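Long-range contacts in F5/8 type C domain protein (PDB 4ZRX), which is a putative alpha-L-fucosidase that probably hydrolyses fucosyl linkages with its TIM-barrel domain and carries an F5/8 type C domain likely to bind carbohydrate: residues Cys103-Thr107 and Gly124-Lys128; Phe47-Gly51 and Gly294-His298; Lys494-Leu498 and Lys555-Ile561. One frame throughout, in Å; residues are numbered along the deposited sequence.

Interaction 2 opens first along the chain, at 47-51 on the end of an early barrel strand, and closes only at 294-298, spanning much of the fucosidase barrel. Interaction 1 is nested within that long loop: 103-107 comes after strand 91-97 has ended, and the segment 124-128 closes a short excursion just as helix 126-137 begins. The two contacts touch, Leu104 CD1 lying 3.4 Å from Phe50 O, so they belong to one continuous interior. Interaction 3 comes in series, after both have closed, and joins 494-498 to 555-561 within the F5/8 type C domain. Its nearest atoms lie about 31 Å from those of interaction 2 and about 47 Å from those of interaction 1.

Interaction 1. Residues Cys103-Thr107 and Gly124-Lys128; sequences CLWPT and GDVVK
Val127 stands obliquely to the indole of Trp105, its CG2 3.8 Å from Trp105 CB. The contact closes a loop of the fucosidase TIM barrel, running from strand 91-97 to helix 126-137, with Asp125 as the N-cap of that helix. One face of the indole carries CB of Cys103 and CB of Thr107, both offset toward the rim, so 103-107 folds back over one face of its own tryptophan; NE1 is held by Glu171 of helix 158-174. The Asp125 side chain crosses that of Pro106 at about a right angle, Asp125 OD2 lying 3.4 Å from Pro106 CD. Its CG, anti to the backbone N (chi1 -179°), brings OD1 over the first turn, where Lys128 N donates to Asp125 OD1 at 2.9 Å from above the carboxylate plane. A short acidic side chain suits this place, since the helix start probably favours negative charge; OD2 has Tyr176 OH as a further partner. Pro106, which lacks an N-H, forms the centre of an inverse gamma turn. Aliphatic side chains fill the interior: the Leu104 CB methylene meets the branched Val126 CB at 4.0 Å. Beside them Val126 N donates to Leu104 O at 2.9 Å.

Interaction 2. Residues Phe47-Gly51 and Gly294-His298; sequences FLHFG and GWFYH. With EDO (1,2-ethanediol), chain D.
His49 is wedged between Trp295 and Phe296, and this aromatic cluster, completed by Phe47, is the tight part of the contact. Trp295 CB sits over one face of the imidazole, 3.8 Å from its centroid, and the indole continues as an offset stack whose five-membered ring is tilted 29° from the His49 plane. Phe296 stands almost square to the imidazole, receiving its edge on the face of its phenyl ring, while His49 CB lies 3.9 Å above the middle of that ring. The His49 torsion, CG anti to the carbonyl carbon (chi1 -78°), brings CE1 over the centre of the Phe47 ring. A flat residue with two nitrogens suits the site: ND1 bonds Asn328, and His49 NE2 shares a 2.7 Å hydrogen bond with O1 of an ethanediol, probably from the crystallisation liquor. On this looser side the partly exposed Trp295 lays a face against the diol, which also bonds Glu230 and His98. An alanine in place of Trp295 would keep CB over the imidazole but would probably strip away the stacked indole and leave Glu230 without its NE1 partner. At the far end one water links His49 O to Tyr297 N. The group lies where strand 44-48 ends, consistent with the barrel's sugar pocket; strands 91-97 and 324-328 flank Phe47, and helix 52-56 touches Phe296.

Interaction 3. Residues Lys494-Leu498 and Lys555-Ile561; sequences KTVTL and KVQARFI
Val496 and Ala558 lie side by side as a hydrogen-bonded antiparallel pair in the beta-sandwich of the F5/8 type C domain. Backbone bonds carry the pairing: Val496 N reaches Ala558 O at 2.9 Å, Ala558 N returns to Val496 O, and Leu498 and Val556 repeat the exchange. The non-hydrogen-bonded pair Thr497 and Gln557 lies between, with Gln557 CA 3.4 Å from Val496 O in a CA-H...O contact.

Apolar contacts gather on the face of Val496, Leu498, Val556 and Ala558. Leu498 CD1 approaches Ala558 CB at 4.3 Å and Ile561 CG2 at 4.2 Å. Aliphatic residues suit this largely buried side, having no polar group to satisfy; Val582 and Val584 of strand 580-584, across 495-503 in the same sheet, extend it.

Thr497 and Gln557 project to the other face. At its margins, Gln557, with CG anti to the backbone N (chi1 -153°), brings NE2 to 3.5 Å from Thr495 CG2, and Thr497 CG2 meets Lys555 CB at 3.7 Å. At the corner, Arg559 bends at chi2 to set a guanidinium face against Lys494 N, its NE salt-bridged to Asp491; with Phe560 it forms a classic beta bulge opposite Ser523.

Four backbone bonds therefore fix the register, while the side chains divide into an apolar, inward face and a more polar, more exposed one.

Interaction 1. Residues Cys103-Thr107 and Gly124-Lys128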
# COMPACT_ATOMS: atom_id res chain seq x y z
N CYS A 103 10.85 22.80 -7.92
CA CYS A 103 11.58 21.82 -8.73
C CYS A 103 12.87 21.42 -8.06
O CYS A 103 13.69 22.28 -7.68
CB CYS A 103 11.87 22.38 -10.11
SG CYS A 103 10.35 22.71 -10.98
N LEU A 104 13.12 20.09 -8.00
CA LEU A 104 14.35 19.53 -7.46
C LEU A 104 15.59 19.51 -8.36
O LEU A 104 16.61 19.02 -7.97
CB LEU A 104 14.06 18.08 -6.98
CG LEU A 104 13.12 17.91 -5.80
CD1 LEU A 104 13.14 16.49 -5.35
CD2 LEU A 104 13.53 18.77 -4.67
N TRP A 105 15.47 20.07 -9.55
CA TRP A 105 16.54 20.21 -10.49
C TRP A 105 16.48 21.69 -10.98
O TRP A 105 15.40 22.34 -10.97
CB TRP A 105 16.39 19.26 -11.65
CG TRP A 105 15.35 19.64 -12.68
CD1 TRP A 105 15.60 20.03 -13.94
CD2 TRP A 105 13.90 19.54 -12.57
NE1 TRP A 105 14.44 20.28 -14.60
CE2 TRP A 105 13.38 19.99 -13.79
CE3 TRP A 105 13.01 19.16 -11.56
CZ2 TRP A 105 12.00 20.06 -14.05
CZ3 TRP A 105 11.63 19.29 -11.78
CH2 TRP A 105 11.15 19.72 -13.03
N PRO A 106 17.63 22.20 -11.43
CA PRO A 106 17.71 23.62 -11.87
C PRO A 106 17.10 23.78 -13.25
O PRO A 106 17.83 23.92 -14.27
CB PRO A 106 19.21 23.90 -11.91
CG PRO A 106 19.87 22.56 -12.14
CD PRO A 106 18.95 21.54 -11.40
N THR A 107 15.80 23.75 -13.30
CA THR A 107 15.06 23.91 -14.54
C THR A 107 15.26 25.31 -15.15
O THR A 107 15.34 26.31 -14.45
CB THR A 107 13.58 23.67 -14.28
OG1 THR A 107 12.80 23.81 -15.48
CG2 THR A 107 13.00 24.57 -13.22
N GLY A 124 23.00 22.88 -6.76
CA GLY A 124 22.58 21.50 -6.64
C GLY A 124 21.57 21.01 -7.67
O GLY A 124 20.86 21.79 -8.34
N ASP A 125 21.46 19.68 -7.74
CA ASP A 125 20.46 19.08 -8.57
C ASP A 125 20.17 17.68 -7.97
O ASP A 125 20.99 16.78 -8.05
CB ASP A 125 21.02 18.95 -9.99
CG ASP A 125 20.02 18.34 -10.96
OD1 ASP A 125 19.06 17.65 -10.49
OD2 ASP A 125 20.26 18.50 -12.19
N VAL A 126 19.03 17.57 -7.30
CA VAL A 126 18.70 16.32 -6.58
C VAL A 126 18.49 15.21 -7.58
O VAL A 126 18.84 14.06 -7.33
CB VAL A 126 17.47 16.46 -5.72
CG1 VAL A 126 17.15 15.18 -5.00
CG2 VAL A 126 17.68 17.61 -4.69
N VAL A 127 17.86 15.57 -8.69
CA VAL A 127 17.55 14.58 -9.72
C VAL A 127 18.85 14.00 -10.26
O VAL A 127 18.98 12.79 -10.45
CB VAL A 127 16.68 15.19 -10.83
CG1 VAL A 127 16.26 14.17 -11.88
CG2 VAL A 127 15.40 15.87 -10.27
N LYS A 128 19.84 14.85 -10.49
CA LYS A 128 21.13 14.42 -10.93
C LYS A 128 21.81 13.51 -9.92
O LYS A 128 22.36 12.48 -10.31
CB LYS A 128 22.02 15.65 -11.22
CG LYS A 128 23.42 15.25 -11.78
CD LYS A 128 24.25 16.50 -12.16
CE LYS A 128 24.51 17.36 -10.97
NZ LYS A 128 24.80 16.65 -9.64

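Interaction 2. Residues Phe47-Gly51 and Gly294-His298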
# COMPACT_ATOMS: atom_id res chain seq x y z
N PHE A 47 8.84 4.76 -3.98
CA PHE A 47 8.51 6.19 -4.14
C PHE A 47 9.45 6.94 -3.19
O PHE A 47 9.69 6.49 -2.05
CB PHE A 47 7.07 6.43 -3.69
CG PHE A 47 6.16 7.17 -4.64
CD1 PHE A 47 6.58 8.19 -5.45
CD2 PHE A 47 4.78 6.92 -4.55
CE1 PHE A 47 5.63 8.87 -6.26
CE2 PHE A 47 3.86 7.58 -5.33
CZ PHE A 47 4.29 8.57 -6.19
N LEU A 48 9.96 8.09 -3.65
CA LEU A 48 10.69 9.02 -2.85
C LEU A 48 10.02 10.39 -2.87
O LEU A 48 10.22 11.20 -3.80
CB LEU A 48 12.12 9.13 -3.37
CG LEU A 48 12.96 7.87 -3.35
CD1 LEU A 48 14.20 8.01 -4.26
CD2 LEU A 48 13.40 7.54 -1.92
N HIS A 49 9.18 10.67 -1.89
CA HIS A 49 8.65 12.00 -1.69
C HIS A 49 9.67 12.82 -0.92
O HIS A 49 9.97 12.54 0.24
CB HIS A 49 7.32 11.98 -0.96
CG HIS A 49 6.16 11.61 -1.81
ND1 HIS A 49 5.97 10.34 -2.30
CD2 HIS A 49 5.09 12.32 -2.19
CE1 HIS A 49 4.85 10.31 -3.00
NE2 HIS A 49 4.29 11.50 -2.92
N PHE A 50 10.19 13.84 -1.61
CA PHE A 50 11.23 14.71 -1.11
C PHE A 50 11.09 16.05 -1.79
O PHE A 50 10.79 16.15 -2.98
CB PHE A 50 12.59 14.09 -1.41
CG PHE A 50 13.72 14.84 -0.78
CD1 PHE A 50 13.84 14.93 0.61
CD2 PHE A 50 14.70 15.41 -1.58
CE1 PHE A 50 14.91 15.59 1.18
CE2 PHE A 50 15.73 16.12 -1.01
CZ PHE A 50 15.87 16.19 0.37
N GLY A 51 11.20 17.12 -1.04
CA GLY A 51 11.10 18.47 -1.58
C GLY A 51 11.03 19.52 -0.52
O GLY A 51 11.48 19.32 0.63
N GLY A 294 2.17 9.78 6.56
CA GLY A 294 2.27 10.79 5.52
C GLY A 294 3.25 10.34 4.40
O GLY A 294 3.98 9.38 4.56
N TRP A 295 3.18 11.00 3.26
CA TRP A 295 4.09 10.80 2.16
C TRP A 295 5.42 11.47 2.37
O TRP A 295 6.46 10.93 1.97
CB TRP A 295 3.45 11.27 0.84
CG TRP A 295 2.19 10.54 0.47
CD1 TRP A 295 0.90 10.97 0.63
CD2 TRP A 295 2.13 9.27 -0.14
NE1 TRP A 295 0.02 10.01 0.16
CE2 TRP A 295 0.76 8.94 -0.30
CE3 TRP A 295 3.08 8.38 -0.60
CZ2 TRP A 295 0.35 7.75 -0.94
CZ3 TRP A 295 2.68 7.19 -1.16
CH2 TRP A 295 1.32 6.90 -1.36
N PHE A 296 5.42 12.70 2.88
CA PHE A 296 6.66 13.39 3.14
C PHE A 296 7.15 13.04 4.53
O PHE A 296 6.41 12.47 5.34
CB PHE A 296 6.51 14.89 2.95
CG PHE A 296 6.43 15.30 1.51
CD1 PHE A 296 5.22 15.30 0.85
CD2 PHE A 296 7.57 15.58 0.79
CE1 PHE A 296 5.15 15.65 -0.50
CE2 PHE A 296 7.50 15.90 -0.54
CZ PHE A 296 6.31 15.94 -1.18
N TYR A 297 8.43 13.29 4.75
CA TYR A 297 9.07 12.98 6.02
C TYR A 297 8.56 13.91 7.14
O TYR A 297 8.60 15.15 7.00
CB TYR A 297 10.56 13.08 5.92
CG TYR A 297 11.17 12.80 7.24
CD1 TYR A 297 11.44 11.47 7.66
CD2 TYR A 297 11.44 13.84 8.11
CE1 TYR A 297 11.95 11.22 8.92
CE2 TYR A 297 12.00 13.61 9.39
CZ TYR A 297 12.24 12.30 9.79
OH TYR A 297 12.77 12.03 11.05
N HIS A 298 8.13 13.31 8.25
CA HIS A 298 7.83 14.07 9.46
C HIS A 298 8.52 13.39 10.60
O HIS A 298 8.31 12.20 10.80
CB HIS A 298 6.34 14.07 9.75
CG HIS A 298 5.55 14.57 8.61
ND1 HIS A 298 5.44 15.92 8.32
CD2 HIS A 298 4.90 13.91 7.63
CE1 HIS A 298 4.75 16.06 7.20
NE2 HIS A 298 4.42 14.86 6.75
C1 EDO D . 1.42 11.30 -4.53
O1 EDO D . 1.82 12.39 -3.71
C2 EDO D . 0.53 10.39 -3.70
O2 EDO D . -0.54 11.17 -3.13
O HOH W 1 10.47 13.86 2.60

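Interaction 3. Residues Lys494-Leu498 and Lys555-Ile561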
# COMPACT_ATOMS: atom_id res chain seq x y z
N LYS A 494 3.67 -10.22 38.16
CA LYS A 494 4.58 -10.05 39.31
C LYS A 494 4.00 -9.00 40.24
O LYS A 494 3.06 -8.29 39.88
CB LYS A 494 5.99 -9.64 38.87
CG LYS A 494 6.03 -8.41 37.91
CD LYS A 494 7.46 -7.91 37.70
CE LYS A 494 7.44 -6.49 37.20
NZ LYS A 494 8.60 -6.15 36.36
N THR A 495 4.58 -8.91 41.44
CA THR A 495 4.26 -7.84 42.38
C THR A 495 4.80 -6.50 41.89
O THR A 495 6.00 -6.37 41.63
CB THR A 495 4.93 -8.11 43.76
OG1 THR A 495 4.38 -9.31 44.30
CG2 THR A 495 4.70 -6.94 44.72
N VAL A 496 3.91 -5.52 41.77
CA VAL A 496 4.33 -4.16 41.44
C VAL A 496 3.71 -3.14 42.37
O VAL A 496 2.77 -3.44 43.11
CB VAL A 496 3.95 -3.79 39.98
CG1 VAL A 496 4.78 -4.65 39.03
CG2 VAL A 496 2.42 -3.94 39.73
N THR A 497 4.24 -1.92 42.31
CA THR A 497 3.62 -0.79 42.95
C THR A 497 3.04 0.11 41.88
O THR A 497 3.76 0.56 40.98
CB THR A 497 4.62 -0.07 43.81
OG1 THR A 497 5.16 -1.03 44.73
CG2 THR A 497 3.96 1.06 44.59
N LEU A 498 1.75 0.39 42.01
CA LEU A 498 0.99 1.18 41.03
C LEU A 498 0.77 2.65 41.46
O LEU A 498 0.47 2.91 42.61
CB LEU A 498 -0.36 0.54 40.80
CG LEU A 498 -0.40 -0.92 40.36
CD1 LEU A 498 -1.84 -1.28 40.07
CD2 LEU A 498 0.50 -1.23 39.18
N LYS A 555 0.53 5.09 46.82
CA LYS A 555 1.16 4.01 46.08
C LYS A 555 0.46 2.71 46.46
O LYS A 555 0.19 2.47 47.63
CB LYS A 555 2.65 3.98 46.40
CG LYS A 555 3.36 5.32 46.03
CD LYS A 555 4.88 5.27 46.24
CE LYS A 555 5.23 4.86 47.64
NZ LYS A 555 6.67 5.11 47.89
N VAL A 556 0.10 1.90 45.47
CA VAL A 556 -0.75 0.74 45.70
C VAL A 556 0.01 -0.53 45.30
O VAL A 556 0.33 -0.72 44.12
CB VAL A 556 -2.03 0.89 44.87
CG1 VAL A 556 -2.88 -0.40 44.84
CG2 VAL A 556 -2.85 2.05 45.35
N GLN A 557 0.30 -1.41 46.25
CA GLN A 557 0.98 -2.65 45.94
C GLN A 557 -0.04 -3.66 45.39
O GLN A 557 -1.18 -3.75 45.90
CB GLN A 557 1.74 -3.19 47.14
CG GLN A 557 2.95 -4.04 46.74
CD GLN A 557 3.84 -4.39 47.94
OE1 GLN A 557 3.95 -3.61 48.88
NE2 GLN A 557 4.46 -5.56 47.92
N ALA A 558 0.33 -4.37 44.33
CA ALA A 558 -0.59 -5.30 43.71
C ALA A 558 0.10 -6.39 42.88
O ALA A 558 1.17 -6.19 42.30
CB ALA A 558 -1.62 -4.56 42.86
N ARG A 559 -0.52 -7.56 42.89
CA ARG A 559 -0.20 -8.68 42.00
C ARG A 559 -1.38 -8.90 41.07
O ARG A 559 -1.18 -9.15 39.88
CB ARG A 559 0.10 -9.94 42.81
CG ARG A 559 0.20 -11.27 42.02
CD ARG A 559 1.33 -11.24 41.04
NE ARG A 559 1.28 -12.37 40.12
CZ ARG A 559 2.14 -13.38 40.08
NH1 ARG A 559 3.19 -13.44 40.91
NH2 ARG A 559 1.98 -14.33 39.16
N PHE A 560 -2.59 -8.86 41.64
CA PHE A 560 -3.83 -9.03 40.90
C PHE A 560 -4.61 -7.73 40.97
O PHE A 560 -4.51 -7.02 41.96
CB PHE A 560 -4.71 -10.16 41.48
CG PHE A 560 -4.05 -11.54 41.47
CD1 PHE A 560 -3.14 -11.90 42.47
CD2 PHE A 560 -4.41 -12.49 40.51
CE1 PHE A 560 -2.53 -13.19 42.47
CE2 PHE A 560 -3.82 -13.79 40.52
CZ PHE A 560 -2.88 -14.13 41.50
N ILE A 561 -5.37 -7.41 39.93
CA ILE A 561 -6.28 -6.27 39.96
C ILE A 561 -7.62 -6.75 39.52
O ILE A 561 -7.73 -7.74 38.82
CB ILE A 561 -5.81 -5.07 39.10
CG1 ILE A 561 -5.73 -5.45 37.60
CG2 ILE A 561 -4.46 -4.59 39.60
CD1 ILE A 561 -5.23 -4.28 36.71